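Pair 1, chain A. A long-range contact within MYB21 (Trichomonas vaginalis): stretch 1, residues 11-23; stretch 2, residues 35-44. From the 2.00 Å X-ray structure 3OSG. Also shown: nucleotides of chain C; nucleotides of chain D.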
# COMPACT_ATOMS: atom_id res chain seq x y z
N LYS A 11 -6.99 -11.98 7.79
CA LYS A 11 -6.27 -11.20 6.81
C LYS A 11 -6.05 -12.13 5.63
O LYS A 11 -5.29 -13.07 5.74
CB LYS A 11 -4.92 -10.70 7.33
CG LYS A 11 -4.98 -9.76 8.52
CD LYS A 11 -5.79 -8.49 8.21
CE LYS A 11 -5.73 -7.56 9.39
NZ LYS A 11 -6.51 -6.32 9.24
N GLN A 12 -6.71 -11.85 4.51
CA GLN A 12 -6.48 -12.60 3.28
C GLN A 12 -5.45 -11.88 2.42
O GLN A 12 -5.75 -10.86 1.79
CB GLN A 12 -7.81 -12.79 2.51
CG GLN A 12 -8.87 -13.58 3.30
CD GLN A 12 -8.54 -15.07 3.37
OE1 GLN A 12 -8.04 -15.65 2.41
NE2 GLN A 12 -8.83 -15.69 4.49
N LYS A 13 -4.22 -12.39 2.41
CA LYS A 13 -3.13 -11.78 1.64
C LYS A 13 -3.25 -12.13 0.16
O LYS A 13 -3.59 -13.26 -0.17
CB LYS A 13 -1.78 -12.30 2.14
CG LYS A 13 -1.55 -12.20 3.65
CD LYS A 13 -1.01 -10.83 4.07
CE LYS A 13 -0.46 -10.89 5.49
NZ LYS A 13 0.53 -9.81 5.79
N PHE A 14 -2.95 -11.18 -0.71
CA PHE A 14 -2.87 -11.48 -2.14
C PHE A 14 -1.70 -12.42 -2.42
O PHE A 14 -0.58 -12.19 -1.94
CB PHE A 14 -2.69 -10.21 -2.96
CG PHE A 14 -3.97 -9.56 -3.35
CD1 PHE A 14 -4.75 -8.93 -2.40
CD2 PHE A 14 -4.39 -9.57 -4.67
CE1 PHE A 14 -5.93 -8.34 -2.75
CE2 PHE A 14 -5.57 -8.99 -5.03
CZ PHE A 14 -6.35 -8.37 -4.07
N THR A 15 -1.96 -13.45 -3.20
CA THR A 15 -0.91 -14.36 -3.66
C THR A 15 -0.20 -13.75 -4.86
O THR A 15 -0.71 -12.81 -5.47
CB THR A 15 -1.52 -15.68 -4.11
OG1 THR A 15 -2.32 -15.45 -5.28
CG2 THR A 15 -2.40 -16.24 -3.02
N PRO A 16 0.97 -14.29 -5.23
CA PRO A 16 1.71 -13.78 -6.39
C PRO A 16 0.89 -13.96 -7.67
O PRO A 16 0.96 -13.14 -8.59
CB PRO A 16 2.96 -14.69 -6.44
CG PRO A 16 3.05 -15.29 -5.08
CD PRO A 16 1.64 -15.45 -4.63
N GLU A 17 0.10 -15.02 -7.69
CA GLU A 17 -0.78 -15.31 -8.82
C GLU A 17 -1.93 -14.30 -8.93
O GLU A 17 -2.22 -13.79 -10.02
CB GLU A 17 -1.30 -16.75 -8.71
CG GLU A 17 -0.23 -17.85 -9.00
CD GLU A 17 0.73 -18.13 -7.83
OE1 GLU A 17 0.69 -17.40 -6.81
OE2 GLU A 17 1.53 -19.10 -7.93
N GLU A 18 -2.59 -14.02 -7.81
CA GLU A 18 -3.65 -13.00 -7.79
C GLU A 18 -3.11 -11.64 -8.19
O GLU A 18 -3.79 -10.87 -8.84
CB GLU A 18 -4.26 -12.90 -6.40
CG GLU A 18 -5.28 -13.96 -6.10
CD GLU A 18 -5.78 -13.90 -4.67
OE1 GLU A 18 -4.94 -13.80 -3.74
OE2 GLU A 18 -7.02 -13.96 -4.48
N ASP A 19 -1.89 -11.34 -7.76
CA ASP A 19 -1.24 -10.09 -8.13
C ASP A 19 -1.10 -10.01 -9.65
O ASP A 19 -1.42 -8.99 -10.27
CB ASP A 19 0.13 -9.99 -7.46
CG ASP A 19 0.04 -9.64 -5.97
OD1 ASP A 19 -1.05 -9.21 -5.52
OD2 ASP A 19 1.05 -9.78 -5.26
N GLU A 20 -0.63 -11.11 -10.25
CA GLU A 20 -0.50 -11.18 -11.71
C GLU A 20 -1.85 -10.97 -12.39
O GLU A 20 -1.99 -10.11 -13.25
CB GLU A 20 0.12 -12.51 -12.13
CG GLU A 20 1.64 -12.50 -12.10
CD GLU A 20 2.24 -11.28 -12.80
OE1 GLU A 20 1.93 -11.06 -14.00
OE2 GLU A 20 3.02 -10.55 -12.16
N MET A 21 -2.82 -11.78 -11.98
CA MET A 21 -4.21 -11.60 -12.34
C MET A 21 -4.65 -10.13 -12.27
O MET A 21 -5.17 -9.57 -13.25
CB MET A 21 -5.08 -12.46 -11.43
CG MET A 21 -6.50 -12.63 -11.88
SD MET A 21 -7.24 -14.14 -11.22
CE MET A 21 -8.97 -13.75 -11.46
N LEU A 22 -4.42 -9.48 -11.12
CA LEU A 22 -4.89 -8.11 -10.92
C LEU A 22 -4.26 -7.15 -11.92
O LEU A 22 -4.93 -6.29 -12.49
CB LEU A 22 -4.60 -7.64 -9.49
CG LEU A 22 -5.58 -6.65 -8.83
CD1 LEU A 22 -5.02 -6.09 -7.53
CD2 LEU A 22 -5.95 -5.52 -9.74
N LYS A 23 -2.95 -7.30 -12.12
CA LYS A 23 -2.23 -6.46 -13.07
C LYS A 23 -2.83 -6.58 -14.48
O LYS A 23 -2.92 -5.59 -15.21
CB LYS A 23 -0.75 -6.84 -13.12
CG LYS A 23 0.02 -6.67 -11.83
CD LYS A 23 1.42 -7.27 -11.98
CE LYS A 23 2.13 -7.39 -10.63
NZ LYS A 23 3.33 -8.28 -10.68
N MET A 35 -15.91 -4.21 -11.82
CA MET A 35 -15.79 -5.17 -12.90
C MET A 35 -14.54 -6.00 -12.62
O MET A 35 -14.56 -7.23 -12.73
CB MET A 35 -15.69 -4.46 -14.24
CG MET A 35 -15.82 -5.38 -15.45
SD MET A 35 -17.47 -6.11 -15.61
CE MET A 35 -18.50 -4.74 -15.11
N ILE A 36 -13.46 -5.33 -12.24
CA ILE A 36 -12.24 -6.04 -11.95
C ILE A 36 -12.48 -7.11 -10.89
O ILE A 36 -12.15 -8.27 -11.09
CB ILE A 36 -11.12 -5.10 -11.54
CG1 ILE A 36 -10.60 -4.37 -12.77
CG2 ILE A 36 -9.98 -5.89 -10.87
CD1 ILE A 36 -9.61 -3.28 -12.48
N ALA A 37 -13.12 -6.73 -9.78
CA ALA A 37 -13.31 -7.66 -8.66
C ALA A 37 -14.27 -8.81 -9.00
O ALA A 37 -14.24 -9.87 -8.37
CB ALA A 37 -13.80 -6.90 -7.42
N ALA A 38 -15.13 -8.60 -9.98
CA ALA A 38 -16.03 -9.67 -10.41
C ALA A 38 -15.25 -10.90 -10.88
O ALA A 38 -15.74 -12.02 -10.80
CB ALA A 38 -16.99 -9.17 -11.50
N THR A 39 -14.04 -10.69 -11.37
CA THR A 39 -13.26 -11.79 -11.91
C THR A 39 -12.46 -12.52 -10.83
O THR A 39 -11.81 -13.52 -11.10
CB THR A 39 -12.33 -11.30 -13.03
OG1 THR A 39 -11.14 -10.76 -12.46
CG2 THR A 39 -13.02 -10.20 -13.84
N PHE A 40 -12.54 -12.01 -9.59
CA PHE A 40 -11.89 -12.61 -8.43
C PHE A 40 -12.93 -13.17 -7.48
O PHE A 40 -13.62 -12.42 -6.81
CB PHE A 40 -11.09 -11.56 -7.65
CG PHE A 40 -9.84 -11.11 -8.33
CD1 PHE A 40 -8.61 -11.56 -7.90
CD2 PHE A 40 -9.88 -10.22 -9.38
CE1 PHE A 40 -7.45 -11.14 -8.51
CE2 PHE A 40 -8.73 -9.79 -10.00
CZ PHE A 40 -7.52 -10.25 -9.57
N PRO A 41 -13.05 -14.50 -7.39
CA PRO A 41 -14.13 -15.09 -6.59
C PRO A 41 -14.10 -14.70 -5.10
O PRO A 41 -15.15 -14.60 -4.45
CB PRO A 41 -13.92 -16.60 -6.77
CG PRO A 41 -12.48 -16.73 -7.16
CD PRO A 41 -12.17 -15.52 -7.98
N ASN A 42 -12.90 -14.46 -4.57
CA ASN A 42 -12.78 -14.14 -3.15
C ASN A 42 -12.37 -12.69 -2.86
O ASN A 42 -11.93 -12.40 -1.75
CB ASN A 42 -11.77 -15.09 -2.49
CG ASN A 42 -12.14 -16.55 -2.67
OD1 ASN A 42 -13.24 -16.98 -2.30
ND2 ASN A 42 -11.21 -17.34 -3.23
N ARG A 43 -12.51 -11.79 -3.83
CA ARG A 43 -12.08 -10.41 -3.63
C ARG A 43 -13.17 -9.41 -3.99
O ARG A 43 -13.91 -9.59 -4.96
CB ARG A 43 -10.84 -10.11 -4.49
CG ARG A 43 -9.63 -11.01 -4.20
CD ARG A 43 -9.06 -10.75 -2.81
NE ARG A 43 -7.92 -11.62 -2.54
CZ ARG A 43 -7.21 -11.57 -1.42
NH1 ARG A 43 -7.54 -10.68 -0.49
NH2 ARG A 43 -6.19 -12.40 -1.24
N ASN A 44 -13.27 -8.33 -3.22
CA ASN A 44 -14.20 -7.27 -3.56
C ASN A 44 -13.48 -6.08 -4.21
O ASN A 44 -12.26 -6.12 -4.39
CB ASN A 44 -14.96 -6.82 -2.31
CG ASN A 44 -14.04 -6.25 -1.26
OD1 ASN A 44 -13.06 -5.59 -1.58
ND2 ASN A 44 -14.35 -6.51 0.01
P DT C 6 -1.88 -7.34 1.12
OP1 DT C 6 -1.99 -8.68 0.49
OP2 DT C 6 -1.84 -6.11 0.30
O5' DT C 6 -3.07 -7.14 2.16
C5' DT C 6 -3.39 -8.20 3.08
C4' DT C 6 -4.40 -7.73 4.12
O4' DT C 6 -3.90 -6.55 4.76
C3' DT C 6 -5.80 -7.33 3.65
O3' DT C 6 -6.67 -8.24 4.28
C2' DT C 6 -6.02 -5.88 4.14
C1' DT C 6 -5.00 -5.82 5.27
N1 DT C 6 -4.42 -4.49 5.61
C2 DT C 6 -4.66 -3.95 6.84
O2 DT C 6 -5.37 -4.49 7.66
N3 DT C 6 -4.06 -2.74 7.09
C4 DT C 6 -3.26 -2.04 6.22
O4 DT C 6 -2.78 -0.97 6.55
C5 DT C 6 -3.04 -2.64 4.92
C7 DT C 6 -2.18 -1.96 3.89
C6 DT C 6 -3.62 -3.83 4.68
P DC C 7 -8.23 -8.32 3.95
OP1 DC C 7 -8.57 -9.72 4.23
OP2 DC C 7 -8.38 -7.73 2.60
O5' DC C 7 -9.04 -7.41 4.98
C5' DC C 7 -9.20 -7.84 6.32
C4' DC C 7 -9.75 -6.72 7.19
O4' DC C 7 -8.82 -5.60 7.30
C3' DC C 7 -11.10 -6.14 6.75
O3' DC C 7 -11.90 -6.09 7.94
C2' DC C 7 -10.71 -4.76 6.23
C1' DC C 7 -9.54 -4.39 7.15
N1 DC C 7 -8.63 -3.31 6.66
C2 DC C 7 -8.18 -2.38 7.57
O2 DC C 7 -8.55 -2.48 8.73
N3 DC C 7 -7.35 -1.39 7.17
C4 DC C 7 -6.97 -1.30 5.91
N4 DC C 7 -6.15 -0.28 5.60
C5 DC C 7 -7.41 -2.25 4.94
C6 DC C 7 -8.22 -3.23 5.37
P DA D 9 -7.74 -8.74 15.61
OP1 DA D 9 -9.04 -9.41 15.64
OP2 DA D 9 -6.90 -8.72 16.81
O5' DA D 9 -6.85 -9.36 14.43
C5' DA D 9 -7.35 -9.43 13.11
C4' DA D 9 -6.31 -10.07 12.24
O4' DA D 9 -5.14 -9.24 12.12
C3' DA D 9 -5.79 -11.41 12.77
O3' DA D 9 -5.73 -12.26 11.65
C2' DA D 9 -4.40 -11.11 13.34
C1' DA D 9 -3.93 -9.92 12.51
N9 DA D 9 -3.14 -8.87 13.15
C8 DA D 9 -3.28 -8.38 14.45
N7 DA D 9 -2.48 -7.38 14.73
C5 DA D 9 -1.78 -7.17 13.55
C6 DA D 9 -0.79 -6.25 13.18
N6 DA D 9 -0.31 -5.31 13.99
N1 DA D 9 -0.30 -6.30 11.92
C2 DA D 9 -0.78 -7.23 11.08
N3 DA D 9 -1.71 -8.15 11.31
C4 DA D 9 -2.19 -8.07 12.56

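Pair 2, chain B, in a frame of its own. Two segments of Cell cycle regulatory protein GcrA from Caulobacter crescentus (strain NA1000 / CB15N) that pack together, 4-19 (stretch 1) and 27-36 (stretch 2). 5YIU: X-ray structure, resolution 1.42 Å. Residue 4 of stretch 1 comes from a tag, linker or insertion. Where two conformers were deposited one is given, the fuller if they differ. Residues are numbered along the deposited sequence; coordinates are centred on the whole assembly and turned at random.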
# COMPACT_ATOMS: atom_id res chain seq x y z
N ASP B 4 8.37 9.74 3.56
CA ASP B 4 7.88 8.43 3.14
C ASP B 4 7.61 7.53 4.35
O ASP B 4 8.46 7.36 5.21
CB ASP B 4 8.89 7.75 2.21
CG ASP B 4 9.32 8.64 1.09
OD1 ASP B 4 10.19 9.50 1.33
OD2 ASP B 4 8.78 8.49 -0.03
N MET B 5 6.41 6.94 4.38
CA MET B 5 6.01 6.04 5.46
C MET B 5 6.70 4.69 5.33
O MET B 5 6.83 4.17 4.23
CB MET B 5 4.50 5.80 5.45
CG MET B 5 3.64 7.02 5.74
SD MET B 5 3.86 7.65 7.41
CE MET B 5 2.48 8.81 7.48
N SER B 6 7.13 4.12 6.44
CA SER B 6 7.68 2.77 6.46
C SER B 6 6.58 1.76 6.16
O SER B 6 5.43 1.94 6.58
CB SER B 6 8.25 2.45 7.84
OG SER B 6 9.40 3.23 8.10
N TRP B 7 6.94 0.69 5.46
CA TRP B 7 6.03 -0.42 5.25
C TRP B 7 6.09 -1.32 6.47
O TRP B 7 6.76 -2.35 6.47
CB TRP B 7 6.40 -1.18 3.98
CG TRP B 7 6.06 -0.41 2.75
CD1 TRP B 7 6.93 0.21 1.89
CD2 TRP B 7 4.74 -0.14 2.25
NE1 TRP B 7 6.24 0.84 0.88
CE2 TRP B 7 4.89 0.63 1.08
CE3 TRP B 7 3.45 -0.49 2.67
CZ2 TRP B 7 3.80 1.07 0.33
CZ3 TRP B 7 2.37 -0.05 1.92
CH2 TRP B 7 2.56 0.72 0.77
N THR B 8 5.40 -0.90 7.52
CA THR B 8 5.30 -1.68 8.75
C THR B 8 4.53 -2.97 8.49
O THR B 8 3.83 -3.09 7.49
CB THR B 8 4.53 -0.89 9.80
OG1 THR B 8 3.22 -0.59 9.30
CG2 THR B 8 5.27 0.42 10.15
N ASP B 9 4.65 -3.93 9.40
CA ASP B 9 3.91 -5.17 9.26
C ASP B 9 2.42 -4.91 9.11
O ASP B 9 1.75 -5.57 8.31
CB ASP B 9 4.16 -6.10 10.45
CG ASP B 9 5.56 -6.66 10.47
OD1 ASP B 9 6.30 -6.47 9.48
OD2 ASP B 9 5.92 -7.31 11.48
N GLU B 10 1.89 -3.95 9.85
CA GLU B 10 0.47 -3.66 9.76
C GLU B 10 0.09 -3.07 8.40
O GLU B 10 -0.94 -3.41 7.83
CB GLU B 10 0.01 -2.73 10.89
CG GLU B 10 -1.51 -2.55 10.92
CD GLU B 10 -1.97 -1.53 11.94
OE1 GLU B 10 -1.13 -1.04 12.72
OE2 GLU B 10 -3.18 -1.22 11.95
N ARG B 11 0.91 -2.17 7.88
CA ARG B 11 0.60 -1.54 6.61
C ARG B 11 0.68 -2.56 5.47
O ARG B 11 -0.15 -2.55 4.56
CB ARG B 11 1.50 -0.34 6.37
CG ARG B 11 1.12 0.84 7.27
CD ARG B 11 2.13 1.97 7.22
NE ARG B 11 2.04 2.70 5.98
CZ ARG B 11 1.22 3.72 5.76
NH1 ARG B 11 1.21 4.33 4.59
NH2 ARG B 11 0.40 4.13 6.72
N VAL B 12 1.64 -3.47 5.56
CA VAL B 12 1.77 -4.54 4.58
C VAL B 12 0.57 -5.49 4.65
O VAL B 12 0.00 -5.85 3.63
CB VAL B 12 3.10 -5.31 4.77
CG1 VAL B 12 3.14 -6.54 3.88
CG2 VAL B 12 4.29 -4.39 4.46
N SER B 13 0.18 -5.88 5.85
CA SER B 13 -0.97 -6.77 6.02
C SER B 13 -2.24 -6.14 5.47
O SER B 13 -3.03 -6.81 4.79
CB SER B 13 -1.13 -7.14 7.49
OG SER B 13 -2.31 -7.91 7.70
N THR B 14 -2.44 -4.86 5.75
CA THR B 14 -3.59 -4.14 5.24
C THR B 14 -3.57 -4.04 3.71
O THR B 14 -4.58 -4.29 3.05
CB THR B 14 -3.64 -2.73 5.84
OG1 THR B 14 -3.87 -2.84 7.25
CG2 THR B 14 -4.74 -1.89 5.21
N LEU B 15 -2.42 -3.69 3.15
CA LEU B 15 -2.31 -3.59 1.70
C LEU B 15 -2.64 -4.92 1.05
O LEU B 15 -3.39 -4.98 0.06
CB LEU B 15 -0.90 -3.14 1.31
CG LEU B 15 -0.61 -3.02 -0.19
CD1 LEU B 15 0.40 -1.90 -0.46
CD2 LEU B 15 -0.07 -4.32 -0.76
N LYS B 16 -2.07 -5.99 1.59
CA LYS B 16 -2.26 -7.32 1.04
C LYS B 16 -3.74 -7.73 1.06
O LYS B 16 -4.27 -8.16 0.03
CB LYS B 16 -1.41 -8.32 1.80
CG LYS B 16 -1.55 -9.76 1.35
CD LYS B 16 -0.66 -10.65 2.20
CE LYS B 16 -1.08 -12.10 2.08
NZ LYS B 16 -0.26 -12.99 2.94
N LYS B 17 -4.40 -7.57 2.20
CA LYS B 17 -5.81 -7.93 2.32
C LYS B 17 -6.68 -7.13 1.36
O LYS B 17 -7.51 -7.69 0.65
CB LYS B 17 -6.29 -7.72 3.76
CG LYS B 17 -5.76 -8.72 4.76
CD LYS B 17 -6.08 -8.29 6.19
CE LYS B 17 -5.78 -9.41 7.19
NZ LYS B 17 -6.27 -9.09 8.57
N LEU B 18 -6.48 -5.82 1.33
CA LEU B 18 -7.28 -4.95 0.47
C LEU B 18 -7.03 -5.21 -1.01
O LEU B 18 -7.95 -5.16 -1.83
CB LEU B 18 -7.04 -3.49 0.82
CG LEU B 18 -7.45 -3.07 2.23
CD1 LEU B 18 -7.23 -1.58 2.42
CD2 LEU B 18 -8.90 -3.47 2.55
N TRP B 19 -5.79 -5.51 -1.36
CA TRP B 19 -5.48 -5.83 -2.74
C TRP B 19 -6.18 -7.13 -3.15
O TRP B 19 -6.80 -7.20 -4.22
CB TRP B 19 -3.97 -5.93 -2.96
CG TRP B 19 -3.60 -6.11 -4.40
CD1 TRP B 19 -3.28 -7.27 -5.02
CD2 TRP B 19 -3.55 -5.09 -5.40
NE1 TRP B 19 -3.01 -7.04 -6.34
CE2 TRP B 19 -3.17 -5.71 -6.60
CE3 TRP B 19 -3.79 -3.71 -5.39
CZ2 TRP B 19 -3.01 -4.99 -7.79
CZ3 TRP B 19 -3.63 -3.00 -6.57
CH2 TRP B 19 -3.25 -3.65 -7.76
N GLN B 27 -7.61 3.47 -3.83
CA GLN B 27 -8.39 3.27 -2.62
C GLN B 27 -7.49 2.84 -1.48
O GLN B 27 -7.63 3.30 -0.35
CB GLN B 27 -9.46 2.20 -2.84
CG GLN B 27 -10.63 2.61 -3.69
CD GLN B 27 -11.60 1.46 -3.96
OE1 GLN B 27 -11.28 0.51 -4.68
NE2 GLN B 27 -12.79 1.54 -3.36
N ILE B 28 -6.57 1.93 -1.78
CA ILE B 28 -5.65 1.45 -0.76
C ILE B 28 -4.75 2.56 -0.24
O ILE B 28 -4.53 2.68 0.96
CB ILE B 28 -4.81 0.27 -1.30
CG1 ILE B 28 -5.72 -0.93 -1.57
CG2 ILE B 28 -3.69 -0.09 -0.33
CD1 ILE B 28 -5.04 -2.07 -2.26
N ALA B 29 -4.24 3.40 -1.14
CA ALA B 29 -3.42 4.54 -0.73
C ALA B 29 -4.21 5.45 0.21
O ALA B 29 -3.68 5.93 1.22
CB ALA B 29 -2.94 5.31 -1.94
N LYS B 30 -5.48 5.68 -0.14
CA LYS B 30 -6.33 6.55 0.66
C LYS B 30 -6.54 5.97 2.06
O LYS B 30 -6.47 6.69 3.05
CB LYS B 30 -7.68 6.74 -0.04
CG LYS B 30 -8.52 7.90 0.49
CD LYS B 30 -9.64 7.41 1.39
CE LYS B 30 -10.54 8.56 1.83
NZ LYS B 30 -11.63 8.09 2.73
N GLN B 31 -6.77 4.67 2.14
CA GLN B 31 -6.98 4.04 3.44
C GLN B 31 -5.71 3.94 4.29
O GLN B 31 -5.76 4.11 5.50
CB GLN B 31 -7.65 2.67 3.27
CG GLN B 31 -9.04 2.79 2.65
CD GLN B 31 -9.81 1.49 2.68
OE1 GLN B 31 -9.62 0.64 3.55
NE2 GLN B 31 -10.71 1.32 1.71
N LEU B 32 -4.57 3.68 3.67
CA LEU B 32 -3.31 3.63 4.41
C LEU B 32 -2.91 5.01 4.91
O LEU B 32 -2.47 5.17 6.05
CB LEU B 32 -2.20 3.09 3.51
CG LEU B 32 -2.25 1.60 3.14
CD1 LEU B 32 -1.22 1.33 2.06
CD2 LEU B 32 -1.97 0.75 4.38
N GLY B 33 -3.06 6.00 4.04
CA GLY B 33 -2.69 7.37 4.38
C GLY B 33 -1.21 7.64 4.18
O GLY B 33 -0.38 6.75 4.38
N GLY B 34 -0.88 8.86 3.77
CA GLY B 34 0.51 9.28 3.64
C GLY B 34 1.34 8.56 2.59
O GLY B 34 2.56 8.55 2.66
N VAL B 35 0.68 7.94 1.62
CA VAL B 35 1.37 7.22 0.56
C VAL B 35 0.55 7.39 -0.72
O VAL B 35 -0.67 7.56 -0.66
CB VAL B 35 1.54 5.71 0.94
CG1 VAL B 35 0.19 5.01 1.07
CG2 VAL B 35 2.43 4.97 -0.05
N THR B 36 1.22 7.39 -1.87
CA THR B 36 0.52 7.60 -3.13
C THR B 36 0.11 6.30 -3.80
O THR B 36 0.58 5.21 -3.47
CB THR B 36 1.39 8.33 -4.15
OG1 THR B 36 2.54 7.53 -4.44
CG2 THR B 36 1.82 9.70 -3.63
O HOH W 1 4.78 7.15 1.99

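The arginine sits on opposite stretches in the two pairs. In pair 1 it is R43(A), on stretch 2, and it reaches across to stretch 1. In pair 2 it is R11(B), on stretch 1, and it reaches across to stretch 2. The position of R11(B) matches E18(A), and that of R43(A) matches V35(B). Pair 1 therefore has a salt bridge between two matched positions where pair 2 has an arginine beside a valine.

The shared frame is a loop leading into a helix, packed against the end of a second helix and the loop that follows. Fourteen central residues superpose with an RMSD of 0.8 Å. Each first helix starts with a threonine cap. T15(A) OG1 accepts from E18(A) N at 2.9 Å, and T8(B) OG1 accepts from R11(B) N at 3.1 Å. N44(A) and T36(B), also matched, are both N-caps.

R43(A) is held on several sides. Its NE donates to E18(A) OE2 at 3.2 Å and its NH2 to E18(A) OE1 at 3.1 Å, so the carboxylate meets the guanidinium with both oxygens. R43(A) NH1 donates to Q12(A) O at 2.9 Å. One face of the guanidinium lies flat on the F14(A) ring, with centres 4.0 Å apart and planes at 20°. The edge thus stays free for acceptors.

R11(B) finds no carboxylate across the contact. It takes backbone carbonyls at the helix end instead. R11(B) NH1 donates to G33(B) O at 2.9 Å, and R11(B) NH2 to L32(B) O at 3.1 Å. L32(B) CB lies over one face of its guanidinium. G33(B) has positive phi as the chain leaves the helix. The matched P41(A) lies within a type I turn from F40(A) to R43(A).

F14(A) and W7(B) match, but their rings do different work. F14(A) carries the arginine. W7(B) meets aliphatic groups, with W7(B) CZ3 3.8 Å from L32(B) CD1 and W7(B) CZ2 4.2 Å from V35(B) CG2.

F40(A) and L32(B) fill the same central place, their side-chain centres 0.5 Å apart. M21(A) covers one face of the F40(A) ring, and L22(A) CB lies 3.9 Å from F40(A) CZ. At the M21(A) position pair 2 has the smaller T14(B), whose CG2 is 3.9 Å from L32(B) CD2. L22(A) and L15(B) also match closely. L22(A) CD2 is 4.2 Å from I36(A) CG2, and L15(B) CG is 4.3 Å from I28(B) CG2.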